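Local coordinates for Oxidored_FMN domain-containing protein ([Pseudomonas] geniculata N1, PDB 6L6J) that acts as a 6-hydroxypseudooxynicotine amine oxidase, an oxidoreductase that carries flavin mononucleotide and a [4Fe-4S] cluster and also binds ADP, at residues A43-R48 and C57-M62; N365-E370 and W376-V381; V525-E528 and M533-V536; A554-P559 and L565-V570. All blocks are in the same frame, centred on the assembly; numbering follows the deposited sequence.

How the contacts relate
Contacts 1 and 2 lie side by side, their centres about 16 Å apart, and touch through packing of Phe44 and Arg48 on Asn365, Ala368 and Gly369. Contact 1 reaches FMN through Glu59 and Glu60, whereas contact 2 folds the chain just after the last cysteine of the [4Fe-4S] cluster, so one of the pair adjoins FMN and the other the cluster. Contacts 3 and 4 form a second pair in the OYE-like alpha/beta domain, with centres about 11 Å apart and Ala535 packed on Ser558 and Val570. They lie away from the known sites; contact 4 comes within about 12 Å of contact 1 and contact 3 within about 26 Å (nearest atoms).

Contact 1 (A43-R48 and C57-M62); sequences AFRKAR and CLEETM. With FMN (flavin mononucleotide), chain B.
Arg45 and Glu59 form a buried salt bridge between helix 43-48 and strand 57-62, with Arg45 NH2 2.7 Å from Glu59 OE1. The bond is bent (135° at the hydrogen) and meets the oxygen from above the carboxylate plane; the two flat groups are turned 60° against each other, so this is a one-atom grip rather than a paired, coplanar one. Cys57 O lies over one guanidinium face, 3.4 Å from Arg45 NH1 but at an angle too poor for a hydrogen bond, and Phe44 CD2 lies over the opposite face. Leu58 CD1 fills in beside the arginine stem, 3.7 Å from Arg45 NE. With CG anti to the carbonyl carbon and the chain bent at chi2 (-60°), Arg45 folds round to bring its head to the strand. NH2 also bonds His29 O. Further out, Arg48 NH1 donates to Phe44 O (2.7 Å) while lying over the centre of the Phe44 ring, and forms a salt bridge with Glu371. An alanine at Arg45 is likely to leave the buried Glu59 carboxylate without its ionic mate. On the flavin side, Glu59 CB approaches FMN O4, and Glu60 N gives that oxygen a weak 3.4 Å hydrogen bond. This is the first beta-alpha-beta unit of the eight-stranded TIM barrel, whose strand 55-62 helps line the FMN pocket.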
loop_
_atom_site.group_PDB
_atom_site.type_symbol
_atom_site.label_atom_id
_atom_site.label_comp_id
_atom_site.label_asym_id
_atom_site.label_seq_id
_atom_site.Cartn_x
_atom_site.Cartn_y
_atom_site.Cartn_z
ATOM N N ALA A 43 0.614 5.800 -18.377
ATOM C CA ALA A 43 1.582 4.668 -18.348
ATOM C C ALA A 43 1.219 3.696 -17.205
ATOM O O ALA A 43 1.311 2.463 -17.383
ATOM C CB ALA A 43 2.995 5.208 -18.195
ATOM N N PHE A 44 0.822 4.226 -16.050
ATOM C CA PHE A 44 0.415 3.403 -14.890
ATOM C C PHE A 44 -0.754 2.529 -15.320
ATOM O O PHE A 44 -0.611 1.325 -15.259
ATOM C CB PHE A 44 0.063 4.243 -13.656
ATOM C CG PHE A 44 -0.196 3.387 -12.444
ATOM C CD1 PHE A 44 0.855 2.964 -11.632
ATOM C CD2 PHE A 44 -1.486 2.949 -12.142
ATOM C CE1 PHE A 44 0.624 2.136 -10.540
ATOM C CE2 PHE A 44 -1.715 2.115 -11.054
ATOM C CZ PHE A 44 -0.659 1.711 -10.258
ATOM N N ARG A 45 -1.865 3.129 -15.732
ATOM C CA ARG A 45 -3.131 2.411 -16.042
ATOM C C ARG A 45 -2.918 1.491 -17.255
ATOM O O ARG A 45 -3.310 0.326 -17.187
ATOM C CB ARG A 45 -4.253 3.425 -16.280
ATOM C CG ARG A 45 -4.530 4.365 -15.116
ATOM C CD ARG A 45 -4.925 3.613 -13.877
ATOM N NE ARG A 45 -5.075 4.496 -12.738
ATOM C CZ ARG A 45 -5.270 4.112 -11.487
ATOM N NH1 ARG A 45 -5.354 2.828 -11.196
ATOM N NH2 ARG A 45 -5.402 5.019 -10.533
ATOM N N LYS A 46 -2.270 1.971 -18.313
ATOM C CA LYS A 46 -1.953 1.150 -19.520
ATOM C C LYS A 46 -1.422 -0.232 -19.092
ATOM O O LYS A 46 -1.905 -1.266 -19.627
ATOM C CB LYS A 46 -0.958 1.867 -20.439
ATOM C CG LYS A 46 -0.848 1.295 -21.849
ATOM C CD LYS A 46 0.174 2.026 -22.739
ATOM C CE LYS A 46 0.894 1.125 -23.733
ATOM N NZ LYS A 46 2.345 1.443 -23.829
ATOM N N ALA A 47 -0.476 -0.270 -18.159
ATOM C CA ALA A 47 0.227 -1.513 -17.767
ATOM C C ALA A 47 -0.786 -2.559 -17.268
ATOM O O ALA A 47 -0.577 -3.792 -17.472
ATOM C CB ALA A 47 1.274 -1.211 -16.727
ATOM N N ARG A 48 -1.860 -2.095 -16.630
ATOM C CA ARG A 48 -2.878 -2.988 -16.006
ATOM C C ARG A 48 -3.889 -3.462 -17.070
ATOM O O ARG A 48 -4.320 -4.624 -17.003
ATOM C CB ARG A 48 -3.445 -2.283 -14.770
ATOM C CG ARG A 48 -2.649 -2.632 -13.523
ATOM C CD ARG A 48 -2.062 -1.446 -12.807
ATOM N NE ARG A 48 -0.820 -1.772 -12.140
ATOM C CZ ARG A 48 0.317 -1.114 -12.302
ATOM N NH1 ARG A 48 0.385 -0.087 -13.131
ATOM N NH2 ARG A 48 1.392 -1.462 -11.609
ATOM N N CYS A 57 -9.923 1.088 -13.346
ATOM C CA CYS A 57 -10.709 2.205 -12.768
ATOM C C CYS A 57 -9.770 3.346 -12.385
ATOM O O CYS A 57 -8.652 3.099 -11.852
ATOM C CB CYS A 57 -11.503 1.773 -11.543
ATOM S SG CYS A 57 -13.079 0.950 -11.894
ATOM N N LEU A 58 -10.221 4.572 -12.625
ATOM C CA LEU A 58 -9.541 5.791 -12.114
ATOM C C LEU A 58 -10.056 6.039 -10.708
ATOM O O LEU A 58 -11.222 5.663 -10.434
ATOM C CB LEU A 58 -9.764 6.975 -13.054
ATOM C CG LEU A 58 -8.534 7.333 -13.878
ATOM C CD1 LEU A 58 -7.937 6.101 -14.539
ATOM C CD2 LEU A 58 -8.862 8.407 -14.914
ATOM N N GLU A 59 -9.168 6.595 -9.880
ATOM C CA GLU A 59 -9.348 6.864 -8.430
ATOM C C GLU A 59 -10.372 7.996 -8.249
ATOM O O GLU A 59 -10.991 8.427 -9.264
ATOM C CB GLU A 59 -7.996 7.231 -7.808
ATOM C CG GLU A 59 -7.390 8.537 -8.324
ATOM C CD GLU A 59 -6.213 8.395 -9.291
ATOM O OE1 GLU A 59 -6.330 7.578 -10.239
ATOM O OE2 GLU A 59 -5.175 9.124 -9.119
ATOM N N GLU A 60 -10.537 8.468 -7.007
ATOM C CA GLU A 60 -11.505 9.542 -6.650
ATOM C C GLU A 60 -11.340 10.700 -7.640
ATOM O O GLU A 60 -10.290 11.308 -7.662
ATOM C CB GLU A 60 -11.379 9.968 -5.187
ATOM C CG GLU A 60 -9.979 10.343 -4.726
ATOM C CD GLU A 60 -9.975 10.933 -3.322
ATOM O OE1 GLU A 60 -10.965 10.680 -2.550
ATOM O OE2 GLU A 60 -9.001 11.654 -2.999
ATOM N N THR A 61 -12.334 10.921 -8.494
ATOM C CA THR A 61 -12.293 11.939 -9.572
ATOM C C THR A 61 -13.217 13.095 -9.184
ATOM O O THR A 61 -14.451 12.902 -9.200
ATOM C CB THR A 61 -12.656 11.291 -10.907
ATOM O OG1 THR A 61 -11.608 10.351 -11.130
ATOM C CG2 THR A 61 -12.788 12.282 -12.042
ATOM N N MET A 62 -12.646 14.234 -8.819
ATOM C CA MET A 62 -13.381 15.298 -8.097
ATOM C C MET A 62 -14.443 15.904 -9.016
ATOM O O MET A 62 -14.080 16.342 -10.131
ATOM C CB MET A 62 -12.408 16.380 -7.625
ATOM C CG MET A 62 -11.376 15.824 -6.659
ATOM S SD MET A 62 -12.151 15.172 -5.166
ATOM C CE MET A 62 -12.088 13.415 -5.418
HETATM N N1 FMN B . -10.392 3.322 -2.754
HETATM C C2 FMN B . -11.204 4.297 -3.275
HETATM O O2 FMN B . -12.423 4.103 -3.244
HETATM N N3 FMN B . -10.771 5.429 -3.847
HETATM C C4 FMN B . -9.457 5.690 -3.944
HETATM O O4 FMN B . -9.061 6.732 -4.464
HETATM C C4A FMN B . -8.492 4.705 -3.381
HETATM N N5 FMN B . -7.154 4.911 -3.440
HETATM C C5A FMN B . -6.318 3.950 -2.985
HETATM C C6 FMN B . -4.942 4.122 -3.112
HETATM C C7 FMN B . -4.097 3.127 -2.663
HETATM C C7M FMN B . -2.637 3.355 -2.747
HETATM C C8 FMN B . -4.628 1.885 -2.089
HETATM C C8M FMN B . -3.726 0.808 -1.561
HETATM C C9 FMN B . -5.978 1.697 -1.959
HETATM C C9A FMN B . -6.861 2.675 -2.395
HETATM N N10 FMN B . -8.247 2.481 -2.315
HETATM C C10 FMN B . -9.064 3.475 -2.798
HETATM C "C1'" FMN B . -8.859 1.239 -1.745
HETATM C "C2'" FMN B . -8.861 0.123 -2.772
HETATM O "O2'" FMN B . -9.755 0.511 -3.800
HETATM C "C3'" FMN B . -9.314 -1.190 -2.209
HETATM O "O3'" FMN B . -10.680 -1.074 -1.812
HETATM C "C4'" FMN B . -8.484 -1.685 -1.024
HETATM O "O4'" FMN B . -7.074 -1.493 -1.287
HETATM C "C5'" FMN B . -8.794 -3.141 -0.704
HETATM O "O5'" FMN B . -8.449 -3.926 -1.832
HETATM P P FMN B . -6.998 -4.640 -1.925
HETATM O O1P FMN B . -6.948 -5.628 -0.781
HETATM O O2P FMN B . -7.041 -5.263 -3.286
HETATM O O3P FMN B . -5.988 -3.515 -1.801
#

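Contact 2 (N365-E370 and W376-V381); sequences NPSAGE and WHPEKV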
loop_
_atom_site.group_PDB
_atom_site.type_symbol
_atom_site.label_atom_id
_atom_site.label_comp_id
_atom_site.label_asym_id
_atom_site.label_seq_id
_atom_site.Cartn_x
_atom_site.Cartn_y
_atom_site.Cartn_z
ATOM N N ASN A 365 6.955 -4.631 -6.664
ATOM C CA ASN A 365 7.025 -4.235 -8.092
ATOM C C ASN A 365 7.626 -2.833 -8.195
ATOM O O ASN A 365 6.886 -1.861 -8.306
ATOM C CB ASN A 365 5.631 -4.366 -8.720
ATOM C CG ASN A 365 5.538 -3.863 -10.140
ATOM O OD1 ASN A 365 6.543 -3.828 -10.874
ATOM N ND2 ASN A 365 4.340 -3.432 -10.512
ATOM N N PRO A 366 8.975 -2.672 -8.194
ATOM C CA PRO A 366 9.597 -1.345 -8.337
ATOM C C PRO A 366 9.073 -0.476 -9.506
ATOM O O PRO A 366 9.129 0.765 -9.385
ATOM C CB PRO A 366 11.076 -1.684 -8.578
ATOM C CG PRO A 366 11.262 -2.992 -7.835
ATOM C CD PRO A 366 9.969 -3.747 -8.053
ATOM N N SER A 367 8.555 -1.124 -10.564
ATOM C CA SER A 367 8.005 -0.497 -11.794
ATOM C C SER A 367 6.766 0.347 -11.459
ATOM O O SER A 367 6.496 1.329 -12.201
ATOM C CB SER A 367 7.678 -1.542 -12.858
ATOM O OG SER A 367 6.272 -1.673 -13.057
ATOM N N ALA A 368 6.021 -0.019 -10.409
ATOM C CA ALA A 368 4.785 0.689 -9.993
ATOM C C ALA A 368 5.139 2.154 -9.742
ATOM O O ALA A 368 5.941 2.388 -8.846
ATOM C CB ALA A 368 4.173 0.059 -8.758
ATOM N N GLY A 369 4.566 3.064 -10.541
ATOM C CA GLY A 369 4.759 4.525 -10.454
ATOM C C GLY A 369 6.039 5.000 -11.126
ATOM O O GLY A 369 6.320 6.207 -11.013
ATOM N N GLU A 370 6.781 4.093 -11.775
ATOM C CA GLU A 370 8.015 4.401 -12.549
ATOM C C GLU A 370 7.809 4.130 -14.048
ATOM O O GLU A 370 8.817 4.253 -14.803
ATOM C CB GLU A 370 9.192 3.525 -12.100
ATOM C CG GLU A 370 9.616 3.708 -10.659
ATOM C CD GLU A 370 9.928 5.131 -10.257
ATOM O OE1 GLU A 370 10.748 5.784 -10.945
ATOM O OE2 GLU A 370 9.331 5.579 -9.235
ATOM N N TRP A 376 10.296 2.020 -16.781
ATOM C CA TRP A 376 10.325 0.645 -16.203
ATOM C C TRP A 376 9.003 -0.070 -16.469
ATOM O O TRP A 376 7.939 0.471 -16.102
ATOM C CB TRP A 376 10.603 0.664 -14.701
ATOM C CG TRP A 376 11.986 1.118 -14.357
ATOM C CD1 TRP A 376 13.005 1.382 -15.222
ATOM C CD2 TRP A 376 12.520 1.333 -13.041
ATOM N NE1 TRP A 376 14.124 1.766 -14.537
ATOM C CE2 TRP A 376 13.859 1.751 -13.200
ATOM C CE3 TRP A 376 11.995 1.237 -11.749
ATOM C CZ2 TRP A 376 14.689 2.031 -12.114
ATOM C CZ3 TRP A 376 12.805 1.542 -10.679
ATOM C CH2 TRP A 376 14.137 1.916 -10.861
ATOM N N HIS A 377 9.086 -1.264 -17.048
ATOM C CA HIS A 377 7.921 -2.146 -17.297
ATOM C C HIS A 377 7.864 -3.220 -16.211
ATOM O O HIS A 377 8.876 -3.622 -15.648
ATOM C CB HIS A 377 7.956 -2.670 -18.747
ATOM C CG HIS A 377 7.945 -1.554 -19.745
ATOM N ND1 HIS A 377 6.995 -0.523 -19.704
ATOM C CD2 HIS A 377 8.764 -1.272 -20.786
ATOM C CE1 HIS A 377 7.226 0.325 -20.691
ATOM N NE2 HIS A 377 8.302 -0.118 -21.371
ATOM N N PRO A 378 6.648 -3.676 -15.848
ATOM C CA PRO A 378 6.486 -4.798 -14.923
ATOM C C PRO A 378 7.162 -6.126 -15.293
ATOM O O PRO A 378 7.645 -6.752 -14.387
ATOM C CB PRO A 378 4.966 -5.011 -14.838
ATOM C CG PRO A 378 4.364 -4.168 -15.939
ATOM C CD PRO A 378 5.362 -3.075 -16.237
ATOM N N GLU A 379 7.132 -6.530 -16.559
ATOM C CA GLU A 379 7.697 -7.828 -17.032
ATOM C C GLU A 379 8.859 -7.608 -18.008
ATOM O O GLU A 379 9.897 -8.262 -17.813
ATOM C CB GLU A 379 6.627 -8.678 -17.699
ATOM C CG GLU A 379 5.416 -8.925 -16.811
ATOM C CD GLU A 379 5.665 -9.660 -15.498
ATOM O OE1 GLU A 379 6.688 -10.353 -15.352
ATOM O OE2 GLU A 379 4.818 -9.549 -14.626
ATOM N N LYS A 380 8.714 -6.722 -18.997
ATOM C CA LYS A 380 9.704 -6.562 -20.097
ATOM C C LYS A 380 10.955 -5.826 -19.604
ATOM O O LYS A 380 10.834 -4.887 -18.796
ATOM C CB LYS A 380 9.079 -5.815 -21.279
ATOM C CG LYS A 380 8.015 -6.596 -22.040
ATOM C CD LYS A 380 7.575 -5.910 -23.314
ATOM C CE LYS A 380 6.847 -4.599 -23.070
ATOM N NZ LYS A 380 6.006 -4.213 -24.235
ATOM N N VAL A 381 12.125 -6.232 -20.094
ATOM C CA VAL A 381 13.412 -5.528 -19.846
ATOM C C VAL A 381 14.098 -5.346 -21.192
ATOM O O VAL A 381 13.887 -6.119 -22.111
ATOM C CB VAL A 381 14.301 -6.276 -18.830
ATOM C CG1 VAL A 381 13.711 -6.234 -17.426
ATOM C CG2 VAL A 381 14.592 -7.713 -19.245
#
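Trp376 meets Glu370 twice, by backbone and by side chain. Its N donates a nearly straight (168°) but weak hydrogen bond to Glu370 O at 3.3 Å, and its ring lies alongside the aliphatic part of the glutamate, CE3 being 3.6 Å from Glu370 CG. The two side chains point the same way; the glutamate's carboxylate goes on to a salt bridge with Arg359 and a hydrogen bond with Ser374. Pro366 O sits at the ring edge, in its plane and 3.7 Å from Trp376 CE3, while Pro366 CB packs near CZ3. A serine in place of Trp376 would probably strip this cover from the Glu370 stem and open a gap beside Pro366. At His377 the backbone takes over: its carbonyl O is 3.7 Å from Ser367 CB. Pro378 follows: Ser367 OG lies 3.5 Å from Pro378 N, which has no hydrogen to give, and 3.6 Å from Pro378 CD, so they only pack. Asn365 OD1 also comes 4.2 Å from Pro378 CA; its CG is anti to the backbone N (chi1 174°), which brings OD1 to within 3.4 Å of Ser367 N, a weak bond inside the type I turn from Asn365 to Ala368, while ND2 holds Ile324 O. Glu379 leaves the contact for a salt bridge with Lys332. The loop runs between helix 349-355 and strand 390-394, with the Asn365 side chain close to the [4Fe-4S] cluster, while Trp376 packs on Tyr658, Met665 and Arg666 of helix 653-666 and Val381 reaches helix 398-410.

Contact 3 (V525-E528 and M533-V536); sequences VYDE and MAAV
In the beta-alpha-beta unit formed by strand 522-527, helix 533-542 and strand 547-552, Ala534 in the first turn of the helix packs on Val525 and Asp527, two residues of the strand that face it. The methyl carries most of the contact: Ala534 CB lies 3.6 Å from Asp527 CB and equally near its CG, and 3.9 Å from Val525 CG1. That valine methyl stands anti to the backbone N (chi1 -172°), which also brings it 3.6 Å from Ala534 O. A water joins the two segments by a polar route, 2.8 Å from Asp527 OD1 and 3.0 Å from Ala534 N, whose hydrogen it accepts. The carboxylate has further partners: OD1 accepts from the backbone N-H groups of Asp529 and Tyr530, and OD2 bonds Tyr550 OH on the adjoining strand. Val616 of strand 612-621 packs against both Val525 and Ala534. The buried aspartate is therefore gripped from several directions and fixed in rotation at the end of the strand, tying it to the following turn and, through water, to the start of the helix. Two backbone N-H groups on OD1, close to the start of a helix, would be expected to favour its charged form.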
loop_
_atom_site.group_PDB
_atom_site.type_symbol
_atom_site.label_atom_id
_atom_site.label_comp_id
_atom_site.label_asym_id
_atom_site.label_seq_id
_atom_site.Cartn_x
_atom_site.Cartn_y
_atom_site.Cartn_z
ATOM N N VAL A 525 11.183 -0.659 25.328
ATOM C CA VAL A 525 11.552 -0.578 23.882
ATOM C C VAL A 525 11.473 0.891 23.523
ATOM O O VAL A 525 10.398 1.466 23.713
ATOM C CB VAL A 525 10.653 -1.436 22.974
ATOM C CG1 VAL A 525 11.168 -1.483 21.554
ATOM C CG2 VAL A 525 10.511 -2.846 23.515
ATOM N N TYR A 526 12.607 1.468 23.129
ATOM C CA TYR A 526 12.755 2.908 22.796
ATOM C C TYR A 526 12.776 3.024 21.277
ATOM O O TYR A 526 13.663 2.408 20.637
ATOM C CB TYR A 526 14.003 3.472 23.466
ATOM C CG TYR A 526 14.178 4.968 23.372
ATOM C CD1 TYR A 526 13.153 5.845 23.696
ATOM C CD2 TYR A 526 15.406 5.507 23.024
ATOM C CE1 TYR A 526 13.346 7.215 23.640
ATOM C CE2 TYR A 526 15.616 6.874 22.975
ATOM C CZ TYR A 526 14.578 7.729 23.274
ATOM O OH TYR A 526 14.794 9.073 23.202
ATOM N N ASP A 527 11.770 3.714 20.737
ATOM C CA ASP A 527 11.537 3.872 19.282
ATOM C C ASP A 527 11.956 5.283 18.859
ATOM O O ASP A 527 11.224 6.231 19.177
ATOM C CB ASP A 527 10.080 3.575 18.932
ATOM C CG ASP A 527 9.820 3.618 17.446
ATOM O OD1 ASP A 527 10.824 3.564 16.686
ATOM O OD2 ASP A 527 8.620 3.702 17.068
ATOM N N GLU A 528 13.110 5.378 18.193
ATOM C CA GLU A 528 13.597 6.564 17.439
ATOM C C GLU A 528 13.672 6.227 15.934
ATOM O O GLU A 528 14.337 6.985 15.193
ATOM C CB GLU A 528 14.983 6.961 17.950
ATOM C CG GLU A 528 14.944 7.787 19.216
ATOM C CD GLU A 528 14.988 9.281 18.975
ATOM O OE1 GLU A 528 16.016 9.755 18.461
ATOM O OE2 GLU A 528 13.992 9.957 19.283
ATOM N N MET A 533 9.725 -1.737 13.353
ATOM C CA MET A 533 10.723 -2.619 14.010
ATOM C C MET A 533 10.557 -2.602 15.533
ATOM O O MET A 533 10.700 -3.664 16.158
ATOM C CB MET A 533 12.155 -2.224 13.676
ATOM C CG MET A 533 13.199 -3.120 14.335
ATOM S SD MET A 533 12.919 -4.908 14.100
ATOM C CE MET A 533 13.759 -5.174 12.537
ATOM N N ALA A 534 10.261 -1.461 16.122
ATOM C CA ALA A 534 10.131 -1.348 17.590
ATOM C C ALA A 534 8.792 -1.938 18.030
ATOM O O ALA A 534 8.781 -2.591 19.093
ATOM C CB ALA A 534 10.302 0.079 18.045
ATOM N N ALA A 535 7.708 -1.703 17.280
ATOM C CA ALA A 535 6.365 -2.219 17.639
ATOM C C ALA A 535 6.413 -3.743 17.522
ATOM O O ALA A 535 5.761 -4.447 18.335
ATOM C CB ALA A 535 5.268 -1.640 16.773
ATOM N N VAL A 536 7.185 -4.234 16.569
ATOM C CA VAL A 536 7.282 -5.695 16.311
ATOM C C VAL A 536 8.072 -6.344 17.456
ATOM O O VAL A 536 7.670 -7.442 17.886
ATOM C CB VAL A 536 7.848 -5.981 14.901
ATOM C CG1 VAL A 536 8.090 -7.456 14.651
ATOM C CG2 VAL A 536 6.922 -5.435 13.827
HETATM O O HOH W 1 10.387 1.315 15.129
#

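Contact 4 (A554-P559 and L565-V570); sequences ASDPSP and LEMVHV
Asp556 is the first residue of loop 554-559 to meet Met567: its CB lies 3.7 Å from the methionine SD and 4.1 Å from CE, so the thioether rests on the aspartate's methylene. Pro557 comes next and offers its backbone, with O 3.5 Å from Met567 CG and 3.9 Å from SD; these are van der Waals contacts. At Ser558 the backbone takes a positive phi, and its polar atoms look to other partners: N bonds Tyr550 OH and OG bonds Tyr531 O. Pro559 closes the segment with its O 4.2 Å from Met567 CE. One side chain therefore spans three of the four residues from Asp556 to Pro559. It manages this by running out extended from the helix through chi1 and chi2 (-154° and -169°) and then bending at chi3 (-53°), which lays the terminal methyl along the loop. The helix behind it starts with Val570 N bonded to Glu566 O at 2.8 Å, and the Glu566 carboxylate makes a salt bridge with Arg271. This partly exposed patch joins the loop after strand 547-552 to helix 567-577, with the short helix 561-564 between them placing Thr561 and His562 against Met567. Leu565 and Val568 pack on helix 263-266 of the barrel part, Leu565 also touches helix 349-355, which holds the cluster ligand Cys350, and His569 meets Trp265 and Phe273 edge-to-face.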
loop_
_atom_site.group_PDB
_atom_site.type_symbol
_atom_site.label_atom_id
_atom_site.label_comp_id
_atom_site.label_asym_id
_atom_site.label_seq_id
_atom_site.Cartn_x
_atom_site.Cartn_y
_atom_site.Cartn_z
ATOM N N ALA A 554 8.428 10.719 19.523
ATOM C CA ALA A 554 7.300 11.121 18.651
ATOM C C ALA A 554 6.009 11.277 19.469
ATOM O O ALA A 554 5.892 10.704 20.577
ATOM C CB ALA A 554 7.144 10.116 17.532
ATOM N N SER A 555 5.073 12.055 18.947
ATOM C CA SER A 555 3.783 12.359 19.615
ATOM C C SER A 555 2.810 11.184 19.484
ATOM O O SER A 555 1.875 11.110 20.302
ATOM C CB SER A 555 3.183 13.610 19.064
ATOM O OG SER A 555 4.046 14.697 19.316
ATOM N N ASP A 556 3.016 10.333 18.480
ATOM C CA ASP A 556 2.165 9.164 18.178
ATOM C C ASP A 556 3.052 7.930 18.125
ATOM O O ASP A 556 4.213 8.037 17.721
ATOM C CB ASP A 556 1.402 9.387 16.876
ATOM C CG ASP A 556 0.405 10.523 16.967
ATOM O OD1 ASP A 556 -0.576 10.379 17.700
ATOM O OD2 ASP A 556 0.620 11.519 16.312
ATOM N N PRO A 557 2.545 6.738 18.553
ATOM C CA PRO A 557 3.291 5.493 18.402
ATOM C C PRO A 557 3.506 5.235 16.903
ATOM O O PRO A 557 2.587 5.440 16.141
ATOM C CB PRO A 557 2.427 4.424 19.093
ATOM C CG PRO A 557 1.040 5.022 19.158
ATOM C CD PRO A 557 1.248 6.524 19.215
ATOM N N SER A 558 4.727 4.822 16.547
ATOM C CA SER A 558 5.154 4.346 15.204
ATOM C C SER A 558 4.647 5.286 14.122
ATOM O O SER A 558 3.899 4.868 13.237
ATOM C CB SER A 558 4.685 2.935 14.971
ATOM O OG SER A 558 5.332 2.048 15.882
ATOM N N PRO A 559 5.059 6.573 14.170
ATOM C CA PRO A 559 4.444 7.650 13.378
ATOM C C PRO A 559 4.151 7.277 11.920
ATOM O O PRO A 559 3.073 7.620 11.415
ATOM C CB PRO A 559 5.492 8.755 13.445
ATOM C CG PRO A 559 6.066 8.582 14.808
ATOM C CD PRO A 559 6.147 7.082 15.020
ATOM N N LEU A 565 -1.380 3.039 7.315
ATOM C CA LEU A 565 -2.725 2.799 7.883
ATOM C C LEU A 565 -2.650 1.630 8.859
ATOM O O LEU A 565 -3.547 0.772 8.820
ATOM C CB LEU A 565 -3.711 2.493 6.762
ATOM C CG LEU A 565 -3.774 3.520 5.641
ATOM C CD1 LEU A 565 -4.581 2.962 4.465
ATOM C CD2 LEU A 565 -4.355 4.825 6.133
ATOM N N GLU A 566 -1.612 1.590 9.690
ATOM C CA GLU A 566 -1.418 0.535 10.722
ATOM C C GLU A 566 -1.471 1.130 12.131
ATOM O O GLU A 566 -1.537 0.338 13.083
ATOM C CB GLU A 566 -0.100 -0.206 10.501
ATOM C CG GLU A 566 -0.066 -0.990 9.204
ATOM C CD GLU A 566 1.264 -1.694 8.957
ATOM O OE1 GLU A 566 2.306 -0.991 8.841
ATOM O OE2 GLU A 566 1.281 -2.946 8.920
ATOM N N MET A 567 -1.457 2.457 12.292
ATOM C CA MET A 567 -1.346 3.062 13.653
ATOM C C MET A 567 -2.470 2.512 14.536
ATOM O O MET A 567 -2.158 1.950 15.596
ATOM C CB MET A 567 -1.406 4.594 13.665
ATOM C CG MET A 567 -0.671 5.154 14.892
ATOM S SD MET A 567 -0.899 6.910 15.256
ATOM C CE MET A 567 -0.450 7.609 13.668
ATOM N N VAL A 568 -3.720 2.625 14.081
ATOM C CA VAL A 568 -4.913 2.247 14.890
ATOM C C VAL A 568 -4.842 0.754 15.251
ATOM O O VAL A 568 -5.327 0.386 16.311
ATOM C CB VAL A 568 -6.209 2.612 14.145
ATOM C CG1 VAL A 568 -6.341 1.825 12.842
ATOM C CG2 VAL A 568 -7.447 2.427 15.010
ATOM N N HIS A 569 -4.284 -0.090 14.385
ATOM C CA HIS A 569 -4.182 -1.561 14.598
ATOM C C HIS A 569 -3.009 -1.871 15.531
ATOM O O HIS A 569 -3.175 -2.774 16.378
ATOM C CB HIS A 569 -4.045 -2.334 13.270
ATOM C CG HIS A 569 -5.138 -2.040 12.310
ATOM N ND1 HIS A 569 -6.435 -1.861 12.724
ATOM C CD2 HIS A 569 -5.119 -1.829 10.982
ATOM C CE1 HIS A 569 -7.185 -1.576 11.683
ATOM N NE2 HIS A 569 -6.394 -1.519 10.598
ATOM N N VAL A 570 -1.869 -1.186 15.379
ATOM C CA VAL A 570 -0.694 -1.391 16.274
ATOM C C VAL A 570 -1.146 -1.043 17.700
ATOM O O VAL A 570 -0.994 -1.916 18.599
ATOM C CB VAL A 570 0.544 -0.578 15.861
ATOM C CG1 VAL A 570 1.700 -0.858 16.800
ATOM C CG2 VAL A 570 0.987 -0.845 14.431
#